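Local coordinates for SusD homolog (Bacteroides thetaiotaomicron VPI-5482, PDB 3IV0), which probably binds glycans at the outer membrane as a SusD-family lipoprotein, although its own ligand is not known, at residues N31-A36 against I128-L133; S134-V139 against I206-H211; C301-Y306 against Y444-M449; L307-P312 against I415-C420. All coordinates share one frame; numbering follows the deposited sequence.

Contact 1. Residues N31-A36 against I128-L133; sequences NSFRNA and IFMRSL
Phe33 of helix 19-39 meets Met130 and Leu133 of helix 117-142. It is the residue of its segment that makes the contact, through CB and the ring. The two partners come to different ends of it. The methyl of the selenomethionine Met130 reaches the root, with CE 3.5 Å from Phe33 CB. Leu133 reaches the far end, where its CD2 lies 3.4 Å from Phe33 CZ. Both side chains cross the phenylalanine at about a right angle, and both methyls approach the ring obliquely. The selenium of Met130 stands above the ring face, 5.5 Å from the centroid and 19° off the normal. This is a Met-aromatic contact at some distance.

The torsions explain the reach. The CB of Phe33 points toward helix 117-142, and chi1 (-175°) lays the ring against Met130 and Leu133. These two are three residues apart on one helix. Leu133 starts out toward Phe33, while Met130 gets there by the bends of its chain at chi2 and chi3.

A second shell surrounds this group. Phe137, one turn beyond Leu133, sets its ring edge-to-face with Phe33. Phe266 of strand 264-268 touches both Met130 and Leu133. Away from the contact, Arg34 NH2 donates a nearly straight bond of 2.9 Å to Asn31 OD1, in the carbonyl plane and on a lone pair. Arg34 also forms a salt bridge with Glu276.

No hydrogen bond joins the two segments. The three touching residues are buried and apolar, so the two helices are held here by dispersion and by the fit of one ring.

Contact 2. Residues S134-V139 against I206-H211; sequences SYFFIV and IALMMH
Phe136 has the most surface buried here, and its ring touches Leu208 and His211 of helix 202-219. A chi1 of 178° swings the ring clear of its own backbone N and lays it against these two residues. Leu208 meets the near part of the ring, with CD1 3.6 Å from Phe136 CD2. The two side chains slide past each other in opposite directions. His211 takes the far end. Its CB is 3.6 Å from Phe136 CZ, and the two side chains cross at about a right angle.

The His211 ring does not stack on Phe136. The rings meet rim to rim, with centroids 6.0 Å apart and planes at 69°. His211 ND1 gives a weak bond of 3.3 Å to Ala207 O, one turn back, which lies in the plane of the imidazole. This bond may help to set the turn of the imidazole. A serine in place of Phe136 would probably open a gap beside Leu208 CD1 and His211 CB and cost them the ring they pack on.

The contact joins helices 117-142 and 202-219 near the centre of the chain. Trp215 of the second helix packs edge-to-face with Phe136. Helix 162-167 adds Leu166 against the same phenylalanine. Phe365, on strand 362-366, meets the His211 ring.

Contact 3. Residues C301-Y306 against Y444-M449; sequences CYSGDY and YCMNPM
Met446, a selenomethionine in the loop between helices 429-436 and 451-455, reaches the start of helix 304-310. Its CB points toward that helix. The chain runs out extended as far as the selenium, through chi1 (-175°) and chi2 (161°). SE then meets two residues. It lies 3.8 Å from Ser303 OG and 4.3 Å from Tyr306 CB. The chain bends at chi3, and the terminal CE comes 4.3 Å from Asp305 CB. Met446 has two deposited conformers, and this account holds for one of them. The contacts are rather long, and this side chain is exposed.

Ser303 is the N-cap of helix 304-310. Its OG accepts from Tyr306 N at 3.0 Å, with an N-H...O angle of 170°. The selenium thus packs beside an oxygen already engaged in capping. Without the hydroxyl, as with an alanine here, Tyr306 N is likely to lose its capping acceptor and the selenium a neighbour.

A water makes a second link. It is 2.9 Å from Tyr306 OH and donates to Tyr444 O at 2.8 Å.

The contact lies where strand 300-302 gives way to helix 304-310. That strand pairs antiparallel with strand 55-57. Tyr429 of helix 429-436 touches both Tyr306 and Cys445, and Tyr444 sets its ring edge-to-face with Phe416 of helix 408-422.

Contact 4. Residues L307-P312 against I415-C420; sequences LMTLFP and IFWERC
Leu310 and Trp417 bring the two backbones to their nearest point, with CA atoms 7.0 Å apart. Segment 307-312 holds the last turn of helix 304-310 and the two residues after it. Phe311 is the first residue there to leave helical angles, though its N still bonds to Leu307 O at 2.8 Å. Segment 415-420 is helical throughout, within helix 408-422.

Leu310 does most of the touching. With chi1 at -170°, its branch extends to bring CD1 to two residues three apart on the facing helix. CD1 lies 3.6 Å from Cys420 CB. The same methyl is 3.8 Å from Trp417 CE3, at the edge of the indole and near its plane. Thr309 adds a looser, oblique approach, with CG2 4.3 Å from Trp417 CH2. Phe416 CE2 sits 3.8 Å above the indole plane, over its centre, and so covers one face of Trp417.

Nearby, Leu310 O accepts from Arg421 NH1, and Glu418 forms salt bridges with Arg319, Arg396 and Arg421.

This is plain packing of a short helix end against a longer helix. It joins helix 304-310 to helix 408-422 in the helix-rich SusD fold, whose family belongs to the TPR clan.

How the contacts relate
From the N terminus, contact 1 closes first, bringing helix 117-142 back to helix 19-39. Contact 2 follows in series and uses the next turns of helix 117-142 to add helix 202-219. These two touch, with centres 11 Å apart. Contact 3 then opens at residues 301-306 and closes at 444-449. Contact 4 is nested inside that loop, and both use helix 304-310. They also touch, again with centres 11 Å apart. Contacts 1 and 3 lie on opposite sides of the chain's centre. Contacts 2 and 4 touch lightly where His211 of helix 202-219 comes beside Arg419 of helix 408-422.

Contact 1. Residues N31-A36 against I128-L133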
# COMPACT_ATOMS: atom_id res chain seq x y z
N ASN A 31 15.56 1.10 3.40
CA ASN A 31 16.05 0.39 2.22
C ASN A 31 15.55 -1.03 2.12
O ASN A 31 15.17 -1.48 1.04
CB ASN A 31 17.60 0.46 2.19
CG ASN A 31 18.18 -0.08 0.92
OD1 ASN A 31 17.93 0.48 -0.14
ND2 ASN A 31 18.92 -1.18 1.01
N SER A 32 15.58 -1.75 3.23
CA SER A 32 15.07 -3.10 3.23
C SER A 32 13.58 -3.15 2.92
O SER A 32 13.15 -4.02 2.15
CB SER A 32 15.36 -3.85 4.53
OG SER A 32 16.76 -4.09 4.66
N PHE A 33 12.80 -2.22 3.45
CA PHE A 33 11.37 -2.20 3.14
C PHE A 33 11.19 -1.93 1.65
O PHE A 33 10.34 -2.55 1.01
CB PHE A 33 10.69 -1.13 3.96
CG PHE A 33 9.20 -1.12 3.80
CD1 PHE A 33 8.40 -2.02 4.51
CD2 PHE A 33 8.59 -0.26 2.94
CE1 PHE A 33 7.02 -2.01 4.36
CE2 PHE A 33 7.22 -0.26 2.78
CZ PHE A 33 6.45 -1.15 3.49
N ARG A 34 11.96 -1.03 1.08
CA ARG A 34 11.91 -0.75 -0.34
C ARG A 34 12.27 -2.01 -1.13
O ARG A 34 11.65 -2.32 -2.16
CB ARG A 34 12.85 0.38 -0.69
CG ARG A 34 13.00 0.60 -2.18
CD ARG A 34 13.71 1.88 -2.47
NE ARG A 34 15.02 1.94 -1.85
CZ ARG A 34 15.70 3.06 -1.66
NH1 ARG A 34 15.21 4.22 -2.02
NH2 ARG A 34 16.91 3.00 -1.09
N ASN A 35 13.31 -2.72 -0.73
CA ASN A 35 13.67 -3.96 -1.40
C ASN A 35 12.56 -4.99 -1.38
O ASN A 35 12.33 -5.67 -2.39
CB ASN A 35 14.96 -4.54 -0.81
CG ASN A 35 16.20 -3.81 -1.29
OD1 ASN A 35 16.20 -3.19 -2.32
ND2 ASN A 35 17.27 -3.92 -0.49
N ALA A 36 11.90 -5.12 -0.23
CA ALA A 36 10.84 -6.12 -0.07
C ALA A 36 9.62 -5.82 -0.91
O ALA A 36 8.88 -6.75 -1.28
CB ALA A 36 10.43 -6.17 1.37
N ILE A 128 10.05 2.29 15.00
CA ILE A 128 8.80 1.66 15.42
C ILE A 128 7.78 1.72 14.29
O ILE A 128 7.09 0.72 14.02
CB ILE A 128 8.24 2.35 16.65
CG1 ILE A 128 9.14 2.04 17.85
CG2 ILE A 128 6.79 1.88 16.94
CD1 ILE A 128 9.00 3.04 19.01
N PHE A 129 7.68 2.84 13.60
CA PHE A 129 6.80 2.93 12.46
C PHE A 129 7.14 1.90 11.39
O PHE A 129 6.25 1.17 10.89
CB PHE A 129 6.79 4.34 11.85
CG PHE A 129 6.00 4.43 10.57
CD1 PHE A 129 4.61 4.47 10.60
CD2 PHE A 129 6.63 4.38 9.34
CE1 PHE A 129 3.88 4.50 9.42
CE2 PHE A 129 5.90 4.40 8.16
CZ PHE A 129 4.51 4.48 8.21
N MSE A 130 8.39 1.78 11.02
CA MSE A 130 8.79 0.91 9.96
C MSE A 130 8.65 -0.53 10.35
O MSE A 130 8.31 -1.36 9.49
CB MSE A 130 10.22 1.24 9.50
CG MSE A 130 10.25 2.57 8.75
SE MSE A 130 9.07 2.77 7.24
CE MSE A 130 9.82 1.48 6.15
N ARG A 131 8.89 -0.85 11.60
CA ARG A 131 8.63 -2.21 12.06
C ARG A 131 7.17 -2.57 11.95
O ARG A 131 6.83 -3.66 11.47
CB ARG A 131 9.13 -2.40 13.49
CG ARG A 131 8.96 -3.82 14.01
CD ARG A 131 9.57 -4.02 15.38
NE ARG A 131 8.81 -3.26 16.35
CZ ARG A 131 9.18 -3.01 17.61
NH1 ARG A 131 10.32 -3.46 18.05
NH2 ARG A 131 8.40 -2.30 18.41
N SER A 132 6.31 -1.66 12.41
CA SER A 132 4.87 -1.84 12.32
C SER A 132 4.39 -1.93 10.89
O SER A 132 3.52 -2.77 10.57
CB SER A 132 4.11 -0.75 13.04
OG SER A 132 4.54 -0.69 14.40
N LEU A 133 4.93 -1.09 10.01
CA LEU A 133 4.55 -1.14 8.61
C LEU A 133 4.93 -2.46 7.97
O LEU A 133 4.18 -3.05 7.21
CB LEU A 133 5.19 0.02 7.84
CG LEU A 133 4.73 0.18 6.40
CD1 LEU A 133 3.25 0.58 6.30
CD2 LEU A 133 5.57 1.27 5.74

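Contact 2. Residues S134-V139 against I206-H211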
# COMPACT_ATOMS: atom_id res chain seq x y z
N SER A 134 6.11 -2.97 8.32
CA SER A 134 6.59 -4.25 7.79
C SER A 134 5.70 -5.37 8.30
O SER A 134 5.29 -6.23 7.49
CB SER A 134 8.04 -4.49 8.19
OG SER A 134 8.90 -3.51 7.61
N TYR A 135 5.41 -5.41 9.61
CA TYR A 135 4.51 -6.43 10.13
C TYR A 135 3.15 -6.33 9.46
O TYR A 135 2.55 -7.36 9.09
CB TYR A 135 4.34 -6.31 11.66
CG TYR A 135 5.40 -7.11 12.41
CD1 TYR A 135 5.49 -8.47 12.25
CD2 TYR A 135 6.27 -6.49 13.28
CE1 TYR A 135 6.45 -9.21 12.91
CE2 TYR A 135 7.24 -7.23 13.94
CZ TYR A 135 7.33 -8.57 13.73
OH TYR A 135 8.29 -9.35 14.39
N PHE A 136 2.62 -5.13 9.29
CA PHE A 136 1.34 -4.97 8.61
C PHE A 136 1.39 -5.52 7.21
O PHE A 136 0.47 -6.25 6.81
CB PHE A 136 0.91 -3.52 8.60
CG PHE A 136 -0.38 -3.27 7.87
CD1 PHE A 136 -1.56 -3.84 8.31
CD2 PHE A 136 -0.43 -2.41 6.80
CE1 PHE A 136 -2.77 -3.56 7.67
CE2 PHE A 136 -1.65 -2.14 6.14
CZ PHE A 136 -2.81 -2.74 6.60
N PHE A 137 2.43 -5.20 6.45
CA PHE A 137 2.51 -5.69 5.08
C PHE A 137 2.57 -7.20 5.02
O PHE A 137 1.98 -7.84 4.12
CB PHE A 137 3.73 -5.07 4.38
CG PHE A 137 3.41 -3.81 3.61
CD1 PHE A 137 2.68 -2.79 4.18
CD2 PHE A 137 3.85 -3.66 2.32
CE1 PHE A 137 2.39 -1.66 3.45
CE2 PHE A 137 3.56 -2.53 1.58
CZ PHE A 137 2.83 -1.53 2.17
N ILE A 138 3.29 -7.85 5.94
CA ILE A 138 3.37 -9.30 5.88
C ILE A 138 2.11 -9.98 6.43
O ILE A 138 1.75 -11.07 5.98
CB ILE A 138 4.65 -9.88 6.50
CG1 ILE A 138 4.87 -9.54 7.97
CG2 ILE A 138 5.85 -9.47 5.64
CD1 ILE A 138 6.06 -10.29 8.63
N VAL A 139 1.41 -9.36 7.37
CA VAL A 139 0.11 -9.90 7.79
C VAL A 139 -0.85 -9.86 6.61
O VAL A 139 -1.59 -10.84 6.33
CB VAL A 139 -0.47 -9.13 8.98
CG1 VAL A 139 -1.95 -9.46 9.15
CG2 VAL A 139 0.32 -9.50 10.26
N ILE A 206 -0.63 7.97 11.38
CA ILE A 206 -2.08 7.95 11.40
C ILE A 206 -2.63 7.04 10.30
O ILE A 206 -3.53 6.23 10.57
CB ILE A 206 -2.63 9.39 11.26
CG1 ILE A 206 -2.31 10.21 12.51
CG2 ILE A 206 -4.16 9.35 11.02
CD1 ILE A 206 -2.47 11.71 12.31
N ALA A 207 -2.14 7.15 9.08
CA ALA A 207 -2.65 6.34 7.99
C ALA A 207 -2.47 4.86 8.26
O ALA A 207 -3.38 4.04 8.06
CB ALA A 207 -2.00 6.72 6.68
N LEU A 208 -1.30 4.47 8.74
CA LEU A 208 -1.03 3.08 9.05
C LEU A 208 -1.99 2.57 10.14
O LEU A 208 -2.55 1.49 10.05
CB LEU A 208 0.42 2.88 9.48
CG LEU A 208 0.79 1.47 9.92
CD1 LEU A 208 0.40 0.40 8.89
CD2 LEU A 208 2.26 1.36 10.31
N MSE A 209 -2.21 3.37 11.16
CA MSE A 209 -3.12 2.96 12.22
C MSE A 209 -4.53 2.80 11.74
O MSE A 209 -5.24 1.89 12.18
CB MSE A 209 -3.05 3.95 13.37
CG MSE A 209 -1.72 3.94 14.18
SE MSE A 209 -1.69 5.17 15.65
CE MSE A 209 -2.91 4.25 16.92
N MSE A 210 -4.95 3.65 10.80
CA MSE A 210 -6.28 3.50 10.23
C MSE A 210 -6.41 2.19 9.47
O MSE A 210 -7.39 1.47 9.63
CB MSE A 210 -6.66 4.67 9.34
CG MSE A 210 -6.64 5.98 10.05
SE MSE A 210 -6.84 7.57 8.93
CE MSE A 210 -8.58 7.43 8.58
N HIS A 211 -5.38 1.85 8.70
CA HIS A 211 -5.39 0.59 7.97
C HIS A 211 -5.40 -0.60 8.91
O HIS A 211 -6.14 -1.56 8.69
CB HIS A 211 -4.16 0.53 7.08
CG HIS A 211 -4.40 1.04 5.72
ND1 HIS A 211 -4.34 2.38 5.37
CD2 HIS A 211 -4.72 0.36 4.61
CE1 HIS A 211 -4.63 2.48 4.08
NE2 HIS A 211 -4.86 1.27 3.60

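Contact 3. Residues C301-Y306 against Y444-M449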
# COMPACT_ATOMS: atom_id res chain seq x y z
N CYS A 301 -4.05 -5.22 -19.51
CA CYS A 301 -5.09 -4.21 -19.47
C CYS A 301 -6.27 -4.65 -18.63
O CYS A 301 -6.50 -5.83 -18.42
CB CYS A 301 -5.56 -3.84 -20.89
SG CYS A 301 -6.37 -5.15 -21.82
N TYR A 302 -7.04 -3.66 -18.21
CA TYR A 302 -8.27 -3.86 -17.45
C TYR A 302 -9.45 -4.06 -18.38
O TYR A 302 -9.54 -3.41 -19.42
CB TYR A 302 -8.55 -2.62 -16.60
CG TYR A 302 -7.70 -2.56 -15.34
CD1 TYR A 302 -6.41 -2.10 -15.40
CD2 TYR A 302 -8.17 -3.06 -14.14
CE1 TYR A 302 -5.61 -2.05 -14.26
CE2 TYR A 302 -7.36 -3.03 -12.98
CZ TYR A 302 -6.10 -2.52 -13.08
OH TYR A 302 -5.29 -2.47 -11.97
N SER A 303 -10.36 -4.92 -17.98
CA SER A 303 -11.64 -5.08 -18.67
C SER A 303 -12.32 -3.74 -18.93
O SER A 303 -12.50 -2.93 -18.03
CB SER A 303 -12.54 -5.96 -17.79
OG SER A 303 -13.90 -5.84 -18.10
N GLY A 304 -12.80 -3.56 -20.15
CA GLY A 304 -13.60 -2.38 -20.47
C GLY A 304 -14.92 -2.37 -19.75
O GLY A 304 -15.38 -1.30 -19.37
N ASP A 305 -15.51 -3.53 -19.51
CA ASP A 305 -16.75 -3.61 -18.75
C ASP A 305 -16.50 -3.15 -17.32
O ASP A 305 -17.30 -2.40 -16.76
CB ASP A 305 -17.31 -5.02 -18.76
CG ASP A 305 -17.77 -5.47 -20.15
OD1 ASP A 305 -18.48 -4.72 -20.84
OD2 ASP A 305 -17.39 -6.60 -20.55
N TYR A 306 -15.40 -3.61 -16.71
CA TYR A 306 -15.06 -3.14 -15.38
C TYR A 306 -14.93 -1.62 -15.33
O TYR A 306 -15.47 -0.98 -14.44
CB TYR A 306 -13.76 -3.77 -14.92
CG TYR A 306 -13.36 -3.31 -13.53
CD1 TYR A 306 -14.19 -3.59 -12.44
CD2 TYR A 306 -12.21 -2.62 -13.32
CE1 TYR A 306 -13.86 -3.19 -11.16
CE2 TYR A 306 -11.84 -2.22 -12.00
CZ TYR A 306 -12.71 -2.51 -10.95
OH TYR A 306 -12.38 -2.13 -9.66
N TYR A 444 -19.02 -6.67 -6.11
CA TYR A 444 -17.91 -5.72 -5.89
C TYR A 444 -16.58 -6.15 -6.50
O TYR A 444 -15.67 -5.34 -6.58
CB TYR A 444 -17.72 -5.51 -4.40
CG TYR A 444 -18.96 -5.01 -3.72
CD1 TYR A 444 -19.33 -3.68 -3.82
CD2 TYR A 444 -19.76 -5.86 -2.99
CE1 TYR A 444 -20.47 -3.22 -3.21
CE2 TYR A 444 -20.92 -5.41 -2.38
CZ TYR A 444 -21.27 -4.09 -2.48
OH TYR A 444 -22.43 -3.64 -1.88
N CYS A 445 -16.45 -7.39 -6.92
CA CYS A 445 -15.22 -7.93 -7.47
C CYS A 445 -15.59 -8.79 -8.66
O CYS A 445 -16.41 -9.71 -8.52
CB CYS A 445 -14.50 -8.77 -6.41
SG CYS A 445 -12.98 -9.57 -7.04
N MSE A 446 -14.99 -8.54 -9.81
CA MSE A 446 -15.32 -9.26 -11.04
C MSE A 446 -14.75 -10.67 -11.03
O MSE A 446 -15.30 -11.59 -11.65
CB MSE A 446 -14.76 -8.49 -12.24
CG MSE A 446 -15.15 -9.08 -13.58
SE MSE A 446 -14.98 -7.84 -15.10
CE MSE A 446 -16.76 -7.59 -15.39
N ASN A 447 -13.66 -10.85 -10.28
CA ASN A 447 -12.94 -12.13 -10.23
C ASN A 447 -12.89 -12.59 -8.77
O ASN A 447 -11.82 -12.72 -8.19
CB ASN A 447 -11.50 -12.01 -10.77
CG ASN A 447 -11.42 -11.63 -12.24
OD1 ASN A 447 -12.41 -11.35 -12.90
ND2 ASN A 447 -10.22 -11.59 -12.75
N PRO A 448 -14.05 -12.81 -8.15
CA PRO A 448 -14.09 -13.10 -6.72
C PRO A 448 -13.57 -14.49 -6.40
O PRO A 448 -13.52 -15.38 -7.28
CB PRO A 448 -15.59 -13.08 -6.38
CG PRO A 448 -16.23 -13.49 -7.66
CD PRO A 448 -15.40 -12.90 -8.75
N MSE A 449 -13.17 -14.70 -5.15
CA MSE A 449 -12.99 -16.06 -4.66
C MSE A 449 -14.28 -16.46 -3.94
O MSE A 449 -15.16 -15.61 -3.70
CB MSE A 449 -11.78 -16.17 -3.72
CG MSE A 449 -11.91 -15.42 -2.40
SE MSE A 449 -10.30 -15.39 -1.31
CE MSE A 449 -9.21 -14.20 -2.38
O HOH W 1 -13.79 -3.44 -7.52

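Contact 4. Residues L307-P312 against I415-C420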
# COMPACT_ATOMS: atom_id res chain seq x y z
N LEU A 307 -14.22 -1.03 -16.29
CA LEU A 307 -13.98 0.40 -16.26
C LEU A 307 -15.27 1.18 -16.58
O LEU A 307 -15.44 2.29 -16.11
CB LEU A 307 -12.78 0.75 -17.15
CG LEU A 307 -11.44 0.15 -16.71
CD1 LEU A 307 -10.35 0.56 -17.69
CD2 LEU A 307 -11.05 0.53 -15.26
N MSE A 308 -16.17 0.60 -17.38
CA MSE A 308 -17.47 1.23 -17.59
C MSE A 308 -18.28 1.22 -16.28
O MSE A 308 -19.13 2.09 -16.08
CB MSE A 308 -18.25 0.53 -18.71
CG MSE A 308 -17.83 0.97 -20.10
SE MSE A 308 -18.94 0.17 -21.50
CE MSE A 308 -18.21 -1.54 -21.49
N THR A 309 -18.08 0.22 -15.43
CA THR A 309 -18.72 0.20 -14.10
C THR A 309 -18.07 1.19 -13.15
O THR A 309 -18.74 1.97 -12.45
CB THR A 309 -18.60 -1.18 -13.47
OG1 THR A 309 -19.38 -2.11 -14.24
CG2 THR A 309 -19.04 -1.18 -11.97
N LEU A 310 -16.76 1.17 -13.14
CA LEU A 310 -15.99 2.00 -12.26
C LEU A 310 -16.07 3.49 -12.57
O LEU A 310 -16.21 4.33 -11.67
CB LEU A 310 -14.54 1.51 -12.30
CG LEU A 310 -13.59 2.08 -11.26
CD1 LEU A 310 -14.14 1.76 -9.87
CD2 LEU A 310 -12.16 1.51 -11.46
N PHE A 311 -15.99 3.83 -13.84
CA PHE A 311 -16.01 5.23 -14.31
C PHE A 311 -17.18 5.37 -15.30
O PHE A 311 -16.96 5.33 -16.52
CB PHE A 311 -14.69 5.60 -14.97
CG PHE A 311 -13.54 5.75 -14.02
CD1 PHE A 311 -13.41 6.88 -13.25
CD2 PHE A 311 -12.61 4.73 -13.87
CE1 PHE A 311 -12.35 7.00 -12.36
CE2 PHE A 311 -11.55 4.86 -12.95
CZ PHE A 311 -11.44 5.99 -12.22
N PRO A 312 -18.41 5.49 -14.79
CA PRO A 312 -19.56 5.42 -15.71
C PRO A 312 -19.54 6.50 -16.79
O PRO A 312 -19.27 7.67 -16.51
CB PRO A 312 -20.77 5.58 -14.77
CG PRO A 312 -20.26 5.16 -13.42
CD PRO A 312 -18.85 5.63 -13.39
N ILE A 415 -18.43 5.00 -1.05
CA ILE A 415 -17.09 5.19 -0.54
C ILE A 415 -16.16 4.06 -1.03
O ILE A 415 -15.02 4.34 -1.44
CB ILE A 415 -17.10 5.30 0.98
CG1 ILE A 415 -17.86 6.55 1.44
CG2 ILE A 415 -15.65 5.27 1.54
CD1 ILE A 415 -18.31 6.51 2.91
N PHE A 416 -16.64 2.81 -1.01
CA PHE A 416 -15.85 1.69 -1.55
C PHE A 416 -15.50 1.95 -3.01
O PHE A 416 -14.35 1.84 -3.40
CB PHE A 416 -16.62 0.38 -1.44
CG PHE A 416 -16.01 -0.71 -2.24
CD1 PHE A 416 -14.90 -1.39 -1.78
CD2 PHE A 416 -16.52 -1.04 -3.48
CE1 PHE A 416 -14.31 -2.37 -2.58
CE2 PHE A 416 -15.94 -2.03 -4.25
CZ PHE A 416 -14.83 -2.69 -3.79
N TRP A 417 -16.46 2.36 -3.83
CA TRP A 417 -16.19 2.51 -5.25
C TRP A 417 -15.32 3.72 -5.49
O TRP A 417 -14.50 3.73 -6.42
CB TRP A 417 -17.50 2.60 -6.05
CG TRP A 417 -18.20 1.29 -6.18
CD1 TRP A 417 -19.37 0.93 -5.61
CD2 TRP A 417 -17.75 0.15 -6.93
NE1 TRP A 417 -19.68 -0.35 -5.95
CE2 TRP A 417 -18.71 -0.86 -6.75
CE3 TRP A 417 -16.63 -0.11 -7.71
CZ2 TRP A 417 -18.59 -2.10 -7.35
CZ3 TRP A 417 -16.53 -1.35 -8.31
CH2 TRP A 417 -17.50 -2.32 -8.12
N GLU A 418 -15.46 4.74 -4.65
CA GLU A 418 -14.61 5.89 -4.77
C GLU A 418 -13.14 5.53 -4.51
O GLU A 418 -12.24 6.06 -5.15
CB GLU A 418 -15.06 7.08 -3.88
CG GLU A 418 -14.43 8.42 -4.25
CD GLU A 418 -14.86 8.96 -5.59
OE1 GLU A 418 -15.84 8.44 -6.18
OE2 GLU A 418 -14.19 9.91 -6.03
N ARG A 419 -12.89 4.71 -3.50
CA ARG A 419 -11.51 4.25 -3.27
C ARG A 419 -11.01 3.46 -4.47
O ARG A 419 -9.84 3.59 -4.85
CB ARG A 419 -11.42 3.35 -2.01
CG ARG A 419 -11.43 4.15 -0.69
CD ARG A 419 -11.16 3.32 0.58
NE ARG A 419 -9.90 2.58 0.52
CZ ARG A 419 -8.71 3.07 0.85
NH1 ARG A 419 -8.58 4.34 1.22
NH2 ARG A 419 -7.62 2.33 0.77
N CYS A 420 -11.86 2.67 -5.12
CA CYS A 420 -11.43 1.95 -6.30
C CYS A 420 -11.07 2.88 -7.44
O CYS A 420 -10.10 2.65 -8.16
CB CYS A 420 -12.50 0.97 -6.73
SG CYS A 420 -12.79 -0.43 -5.62